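Local coordinates for protein imelysin (Bacteroides ovatus ATCC 8483, PDB 3OYV) that probably takes part in bacterial iron uptake as an imelysin-like, probably metal-binding outer-membrane protein of the peptidase family, at residues A[52-56]-A[57-61]; A[128-131]-A[132-135]; A[240-243]-A[244-247]. One frame throughout, in Å; residues are numbered along the deposited sequence.

In the fold
All three contacts are local, each running along one stretch of chain in a mainly helical protein. Contact 1 starts the short helix 56-62 and contact 2 is a buried turn of helix 121-137. Contact 3 begins at a kink in the long helix 223-261, with one flank buried and the other exposed. That long helix is common ground: side chains from contacts 1 and 2 rest on it, and the centres of contacts 1 and 2 lie about 17 Å and 16 Å from that of contact 3. The chemistry differs with place: a serine cap and water in contact 1, a guanidinium stacked on a ring in contact 2, and a loose lysine-glutamate pair in contact 3.

Contact 1. Residues A[52-56]-A[57-61]; sequences GGESY and ASLFK
With chi1 at 70°, Ser-55 holds OG between its own backbone N and carbonyl carbon, and from there the hydroxyl oxygen turns back to the first turn of helix 56-62. It accepts a hydrogen bond from Ser-58 N, 3.0 Å from Ser-55 OG and nearly straight at 161°: a classic N-cap. The carbonyl of the same residue takes the next amide, with Leu-59 N 3.0 Å from Ser-55 O, and the regular helical ladder follows with Phe-60 N bonded to Tyr-56 O. A water bridges the cap, accepting from Ser-55 N at 3.0 Å and hydrogen-bonded to Ser-58 OG at 2.9 Å. Without the hydroxyl, as with an alanine here, the amide of Ser-58 would probably lose its capping acceptor and the helix start be less firmly fixed.

Glu-54 reaches over the same turn. Its chain is extended beyond CG and crosses the side chain of Leu-59 at about a right angle, bringing OE2 to 3.5 Å from Leu-59 CB, while OE1 comes near Ser-58 CB. These are contacts of carboxylate oxygens with carbon, beside the start of a helix whose dipole would probably suit the negative charge. Leu-59 CD2 lies over one face of the buried Tyr-56 ring, offset toward the rim, and Tyr-56 CE2 is 4.4 Å from Phe-60 CD1.

The Tyr-56 ring meets Trp-46, on helix 21-47, and Tyr-50 edge-to-face. Ala-57 and Phe-60 pack on Val-234 of helix 223-261, and Lys-61 makes a salt bridge with Asp-235, so the short helix lies against the long one.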
loop_
_atom_site.group_PDB
_atom_site.type_symbol
_atom_site.label_atom_id
_atom_site.label_comp_id
_atom_site.label_asym_id
_atom_site.label_seq_id
_atom_site.Cartn_x
_atom_site.Cartn_y
_atom_site.Cartn_z
ATOM N N GLY A 52 -19.232 3.757 15.170
ATOM C CA GLY A 52 -20.525 4.339 15.499
ATOM C C GLY A 52 -20.547 5.777 15.972
ATOM O O GLY A 52 -21.631 6.351 16.117
ATOM N N GLY A 53 -19.368 6.387 16.159
ATOM C CA GLY A 53 -19.268 7.760 16.610
ATOM C C GLY A 53 -18.839 8.686 15.482
ATOM O O GLY A 53 -19.126 8.427 14.313
ATOM N N GLU A 54 -18.186 9.784 15.842
ATOM C CA GLU A 54 -17.680 10.749 14.866
ATOM C C GLU A 54 -16.704 10.022 13.952
ATOM O O GLU A 54 -16.135 8.999 14.315
ATOM C CB GLU A 54 -16.956 11.951 15.537
ATOM C CG GLU A 54 -15.735 11.561 16.310
ATOM C CD GLU A 54 -15.006 12.737 16.977
ATOM O OE1 GLU A 54 -15.312 13.911 16.663
ATOM O OE2 GLU A 54 -14.083 12.443 17.779
ATOM N N SER A 55 -16.491 10.580 12.779
ATOM C CA SER A 55 -15.538 9.976 11.845
ATOM C C SER A 55 -14.124 10.009 12.413
ATOM O O SER A 55 -13.793 10.851 13.270
ATOM C CB SER A 55 -15.574 10.758 10.545
ATOM O OG SER A 55 -15.011 12.043 10.737
ATOM N N TYR A 56 -13.239 9.164 11.898
ATOM C CA TYR A 56 -11.856 9.215 12.365
ATOM C C TYR A 56 -11.191 10.529 11.921
ATOM O O TYR A 56 -10.336 11.061 12.641
ATOM C CB TYR A 56 -11.045 8.015 11.904
ATOM C CG TYR A 56 -9.851 7.732 12.771
ATOM C CD1 TYR A 56 -9.998 6.995 13.933
ATOM C CD2 TYR A 56 -8.590 8.232 12.481
ATOM C CE1 TYR A 56 -8.944 6.736 14.733
ATOM C CE2 TYR A 56 -7.494 7.935 13.305
ATOM C CZ TYR A 56 -7.698 7.197 14.436
ATOM O OH TYR A 56 -6.650 6.921 15.291
ATOM N N ALA A 57 -11.590 11.076 10.774
ATOM C CA ALA A 57 -11.084 12.367 10.320
ATOM C C ALA A 57 -11.411 13.419 11.395
ATOM O O ALA A 57 -10.534 14.220 11.766
ATOM C CB ALA A 57 -11.677 12.754 8.975
ATOM N N SER A 58 -12.663 13.453 11.850
ATOM C CA SER A 58 -13.056 14.441 12.852
ATOM C C SER A 58 -12.261 14.231 14.155
ATOM O O SER A 58 -11.822 15.202 14.786
ATOM C CB SER A 58 -14.556 14.386 13.104
ATOM O OG SER A 58 -15.318 14.855 11.986
ATOM N N LEU A 59 -12.091 12.976 14.559
ATOM C CA LEU A 59 -11.347 12.628 15.766
ATOM C C LEU A 59 -9.888 13.124 15.694
ATOM O O LEU A 59 -9.392 13.783 16.615
ATOM C CB LEU A 59 -11.418 11.097 15.965
ATOM C CG LEU A 59 -10.716 10.480 17.161
ATOM C CD1 LEU A 59 -11.304 9.090 17.408
ATOM C CD2 LEU A 59 -9.232 10.379 16.993
ATOM N N PHE A 60 -9.220 12.816 14.594
ATOM C CA PHE A 60 -7.827 13.167 14.446
ATOM C C PHE A 60 -7.640 14.677 14.363
ATOM O O PHE A 60 -6.706 15.209 14.959
ATOM C CB PHE A 60 -7.243 12.464 13.233
ATOM C CG PHE A 60 -5.732 12.340 13.251
ATOM C CD1 PHE A 60 -5.087 11.504 14.162
ATOM C CD2 PHE A 60 -4.961 13.058 12.360
ATOM C CE1 PHE A 60 -3.690 11.382 14.148
ATOM C CE2 PHE A 60 -3.603 12.943 12.358
ATOM C CZ PHE A 60 -2.952 12.109 13.231
ATOM N N LYS A 61 -8.495 15.367 13.612
ATOM C CA LYS A 61 -8.397 16.821 13.527
ATOM C C LYS A 61 -8.701 17.537 14.836
ATOM O O LYS A 61 -8.187 18.635 15.077
ATOM C CB LYS A 61 -9.315 17.388 12.431
ATOM C CG LYS A 61 -8.863 16.939 11.067
ATOM C CD LYS A 61 -9.710 17.520 9.926
ATOM C CE LYS A 61 -11.093 16.869 9.866
ATOM N NZ LYS A 61 -11.959 17.500 8.833
HETATM O O HOH W 1 -17.660 13.231 12.041
#

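Contact 2. Residues A[128-131]-A[132-135]; sequences NIYS and IRNA
Tyr-130 and Arg-133, one turn apart on helix 121-137, form a cation-pi stack: the guanidinium packs against the ring, the two planes 25° apart and the centres 4.7 Å. The overlap is shifted. Tyr-130 CD1 sits over one face of the guanidinium toward its rim, and the nearest nitrogen, Arg-133 NH1, is 3.9 Å from Tyr-130 CD1. A bend at chi3 (60°) in an otherwise extended arginine chain turns the planar end to lie against the ring.

At its edge the same guanidinium holds the amide of Asn-134. NE and NH2 both donate to one oxygen, with Arg-133 NE 3.1 Å and Arg-133 NH2 2.9 Å from Asn-134 OD1. That oxygen lies close to the guanidinium plane for both; the NH2 bond meets it on a lone pair in the carbonyl plane, whereas NE approaches at a tilt. Ring on a face and amide at an edge together restrict rotation of the arginine end, and the shared carbonyl oxygen would probably be polarised by the positive charge.

Ile-129 and Ile-132 extend from the helix in a common direction, their methyls meeting with Ile-129 CD1 4.2 Å from Ile-132 CD1. The backbone adds the usual i to i+4 bonds, among them Asn-134 N to Tyr-130 O at 2.8 Å.

Helix 158-177 covers one flank, with Ile-175 against Ile-129, Ala-172 against Tyr-130 and Ile-168 against both Ile-132 and Arg-133. Asn-128 bonds Lys-93 of helix 71-102 and the carbonyl of Glu-283, while Ser-131 OG bonds Lys-284 O and Ala-287 N in the loop after helix 265-283. Asn-134 and Ala-135 touch helix 223-261, so this buried turn is packed among helices 71-102, 158-177 and 223-261 and the end of helix 265-283.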
loop_
_atom_site.group_PDB
_atom_site.type_symbol
_atom_site.label_atom_id
_atom_site.label_comp_id
_atom_site.label_asym_id
_atom_site.label_seq_id
_atom_site.Cartn_x
_atom_site.Cartn_y
_atom_site.Cartn_z
ATOM N N ASN A 128 5.113 4.069 -2.432
ATOM C CA ASN A 128 5.206 4.144 -0.987
ATOM C C ASN A 128 6.012 5.391 -0.547
ATOM O O ASN A 128 5.685 6.056 0.433
ATOM C CB ASN A 128 5.875 2.907 -0.364
ATOM C CG ASN A 128 5.139 1.571 -0.598
ATOM O OD1 ASN A 128 5.795 0.534 -0.493
ATOM N ND2 ASN A 128 3.838 1.574 -0.901
ATOM N N ILE A 129 7.079 5.686 -1.277
ATOM C CA ILE A 129 7.871 6.888 -0.973
ATOM C C ILE A 129 7.060 8.158 -1.307
ATOM O O ILE A 129 7.109 9.143 -0.570
ATOM C CB ILE A 129 9.240 6.873 -1.673
ATOM C CG1 ILE A 129 10.067 5.637 -1.261
ATOM C CG2 ILE A 129 9.984 8.170 -1.381
ATOM C CD1 ILE A 129 10.263 5.442 0.205
ATOM N N TYR A 130 6.296 8.128 -2.401
ATOM C CA TYR A 130 5.421 9.255 -2.696
ATOM C C TYR A 130 4.355 9.469 -1.643
ATOM O O TYR A 130 3.910 10.589 -1.475
ATOM C CB TYR A 130 4.800 9.127 -4.084
ATOM C CG TYR A 130 5.791 9.320 -5.203
ATOM C CD1 TYR A 130 6.811 10.258 -5.089
ATOM C CD2 TYR A 130 5.708 8.581 -6.375
ATOM C CE1 TYR A 130 7.726 10.452 -6.105
ATOM C CE2 TYR A 130 6.626 8.777 -7.413
ATOM C CZ TYR A 130 7.618 9.712 -7.252
ATOM O OH TYR A 130 8.530 9.910 -8.267
ATOM N N SER A 131 3.986 8.424 -0.909
ATOM C CA SER A 131 3.112 8.601 0.253
ATOM C C SER A 131 3.737 9.543 1.290
ATOM O O SER A 131 3.068 10.442 1.839
ATOM C CB SER A 131 2.754 7.259 0.882
ATOM O OG SER A 131 1.728 7.403 1.860
ATOM N N ILE A 132 5.036 9.370 1.510
ATOM C CA ILE A 132 5.768 10.263 2.409
ATOM C C ILE A 132 5.784 11.702 1.842
ATOM O O ILE A 132 5.535 12.675 2.578
ATOM C CB ILE A 132 7.232 9.792 2.613
ATOM C CG1 ILE A 132 7.257 8.401 3.233
ATOM C CG2 ILE A 132 8.011 10.814 3.448
ATOM C CD1 ILE A 132 8.689 7.801 3.285
ATOM N N ARG A 133 6.078 11.831 0.555
ATOM C CA ARG A 133 6.010 13.128 -0.092
ATOM C C ARG A 133 4.663 13.794 0.150
ATOM O O ARG A 133 4.601 14.952 0.552
ATOM C CB ARG A 133 6.256 12.985 -1.579
ATOM C CG ARG A 133 6.291 14.328 -2.294
ATOM C CD ARG A 133 5.976 14.169 -3.753
ATOM N NE ARG A 133 4.649 13.594 -3.979
ATOM C CZ ARG A 133 4.174 13.289 -5.167
ATOM N NH1 ARG A 133 4.919 13.513 -6.260
ATOM N NH2 ARG A 133 2.963 12.756 -5.291
ATOM N N ASN A 134 3.584 13.064 -0.114
ATOM C CA ASN A 134 2.248 13.623 0.073
ATOM C C ASN A 134 2.011 14.084 1.493
ATOM O O ASN A 134 1.473 15.170 1.723
ATOM C CB ASN A 134 1.187 12.621 -0.350
ATOM C CG ASN A 134 1.190 12.340 -1.844
ATOM O OD1 ASN A 134 1.924 12.981 -2.624
ATOM N ND2 ASN A 134 0.374 11.382 -2.266
ATOM N N ALA A 135 2.420 13.281 2.465
ATOM C CA ALA A 135 2.253 13.635 3.873
ATOM C C ALA A 135 3.005 14.919 4.193
ATOM O O ALA A 135 2.476 15.777 4.895
ATOM C CB ALA A 135 2.739 12.499 4.816
#

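Contact 3. Residues A[240-243]-A[244-247]; sequences PTYK and SLKE
Lys-243 and Glu-247 meet one turn apart on the long helix 223-261 in an i to i+4 pair of opposite charges, in this mainly helical imelysin fold. The carboxylate reaches the lysine through its methylenes, Glu-247 OE2 lying 3.3 Å from Lys-243 CE. The ammonium stops short of a salt bridge, Lys-243 NZ being 4.4 Å from Glu-247 OE2. The fully extended lysine, its CG opposite the backbone nitrogen at chi1 -171°, runs past the carboxylate instead of curling round it. Lys-243 has two conformers, however, so this geometry holds for one of them and the pairing at this exposed site is doubtful.

On the buried flank the side chains of Tyr-242 and Leu-245 leave the helix as neighbours with a shared heading, Tyr-242 CD1 4.2 Å from Leu-245 CD2. The backbone sets these spacings by unbroken i to i+4 bonds, among them Lys-246 N to Tyr-242 O at 2.9 Å. The turn opens at Pro-240, whose nitrogen has no bond to the preceding turn, and there the helix is kinked.

Farther out, Trp-46 and Phe-288 meet the Tyr-242 ring, the latter edge-to-face, while Leu-245 packs on Ala-39 of helix 21-47 and Trp-282 of helix 265-283. Lys-246, bent at chi2 and chi4, carries its ammonium to Asp-250 in a salt bridge and to the hydroxyl of Thr-40. Back at the outer pair, Glu-247 CG rests 3.3 Å from Lys-243 O, the same oxygen that accepts from Glu-247 N.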
loop_
_atom_site.group_PDB
_atom_site.type_symbol
_atom_site.label_atom_id
_atom_site.label_comp_id
_atom_site.label_asym_id
_atom_site.label_seq_id
_atom_site.Cartn_x
_atom_site.Cartn_y
_atom_site.Cartn_z
ATOM N N PRO A 240 -8.975 11.850 0.891
ATOM C CA PRO A 240 -9.048 11.659 -0.572
ATOM C C PRO A 240 -8.365 10.416 -1.086
ATOM O O PRO A 240 -8.808 9.824 -2.077
ATOM C CB PRO A 240 -8.455 12.956 -1.125
ATOM C CG PRO A 240 -8.710 13.992 -0.053
ATOM C CD PRO A 240 -8.506 13.208 1.233
ATOM N N THR A 241 -7.245 10.032 -0.477
ATOM C CA THR A 241 -6.601 8.799 -0.880
ATOM C C THR A 241 -7.501 7.589 -0.607
ATOM O O THR A 241 -7.632 6.705 -1.482
ATOM C CB THR A 241 -5.220 8.631 -0.198
ATOM O OG1 THR A 241 -4.401 9.750 -0.572
ATOM C CG2 THR A 241 -4.555 7.340 -0.607
ATOM N N TYR A 242 -8.138 7.557 0.561
ATOM C CA TYR A 242 -9.023 6.445 0.854
ATOM C C TYR A 242 -10.314 6.494 -0.001
ATOM O O TYR A 242 -10.861 5.443 -0.330
ATOM C CB TYR A 242 -9.329 6.358 2.321
ATOM C CG TYR A 242 -8.172 5.947 3.188
ATOM C CD1 TYR A 242 -7.273 4.971 2.787
ATOM C CD2 TYR A 242 -8.040 6.476 4.458
ATOM C CE1 TYR A 242 -6.213 4.562 3.629
ATOM C CE2 TYR A 242 -7.030 6.061 5.302
ATOM C CZ TYR A 242 -6.124 5.101 4.901
ATOM O OH TYR A 242 -5.165 4.676 5.808
ATOM N N LYS A 243 -10.781 7.687 -0.355
ATOM C CA LYS A 243 -11.909 7.802 -1.291
ATOM C C LYS A 243 -11.536 7.185 -2.631
ATOM O O LYS A 243 -12.307 6.415 -3.216
ATOM C CB LYS A 243 -12.332 9.266 -1.500
ATOM C CG LYS A 243 -13.637 9.398 -2.299
ATOM C CD LYS A 243 -13.975 10.876 -2.520
ATOM C CE LYS A 243 -15.281 11.042 -3.282
ATOM N NZ LYS A 243 -15.713 12.466 -3.437
ATOM N N SER A 244 -10.359 7.512 -3.120
ATOM C CA SER A 244 -9.870 6.976 -4.404
ATOM C C SER A 244 -9.743 5.455 -4.326
ATOM O O SER A 244 -10.128 4.737 -5.238
ATOM C CB SER A 244 -8.521 7.608 -4.825
ATOM O OG SER A 244 -8.057 7.115 -6.071
ATOM N N LEU A 245 -9.193 4.973 -3.208
ATOM C CA LEU A 245 -9.046 3.530 -3.002
ATOM C C LEU A 245 -10.405 2.837 -3.045
ATOM O O LEU A 245 -10.533 1.763 -3.675
ATOM C CB LEU A 245 -8.337 3.272 -1.676
ATOM C CG LEU A 245 -8.173 1.810 -1.267
ATOM C CD1 LEU A 245 -7.297 1.045 -2.267
ATOM C CD2 LEU A 245 -7.609 1.731 0.152
ATOM N N LYS A 246 -11.394 3.386 -2.347
ATOM C CA LYS A 246 -12.729 2.808 -2.385
ATOM C C LYS A 246 -13.285 2.771 -3.811
ATOM O O LYS A 246 -13.792 1.739 -4.268
ATOM C CB LYS A 246 -13.638 3.577 -1.418
ATOM C CG LYS A 246 -15.025 3.007 -1.207
ATOM C CD LYS A 246 -15.965 3.443 -2.286
ATOM C CE LYS A 246 -17.475 3.078 -1.979
ATOM N NZ LYS A 246 -17.762 1.584 -2.088
ATOM N N GLU A 247 -13.176 3.886 -4.518
ATOM C CA GLU A 247 -13.732 3.946 -5.885
ATOM C C GLU A 247 -13.033 2.961 -6.821
ATOM O O GLU A 247 -13.656 2.277 -7.630
ATOM C CB GLU A 247 -13.620 5.365 -6.444
ATOM C CG GLU A 247 -14.522 6.341 -5.722
ATOM C CD GLU A 247 -14.207 7.782 -5.947
ATOM O OE1 GLU A 247 -13.179 8.110 -6.591
ATOM O OE2 GLU A 247 -15.010 8.612 -5.435
#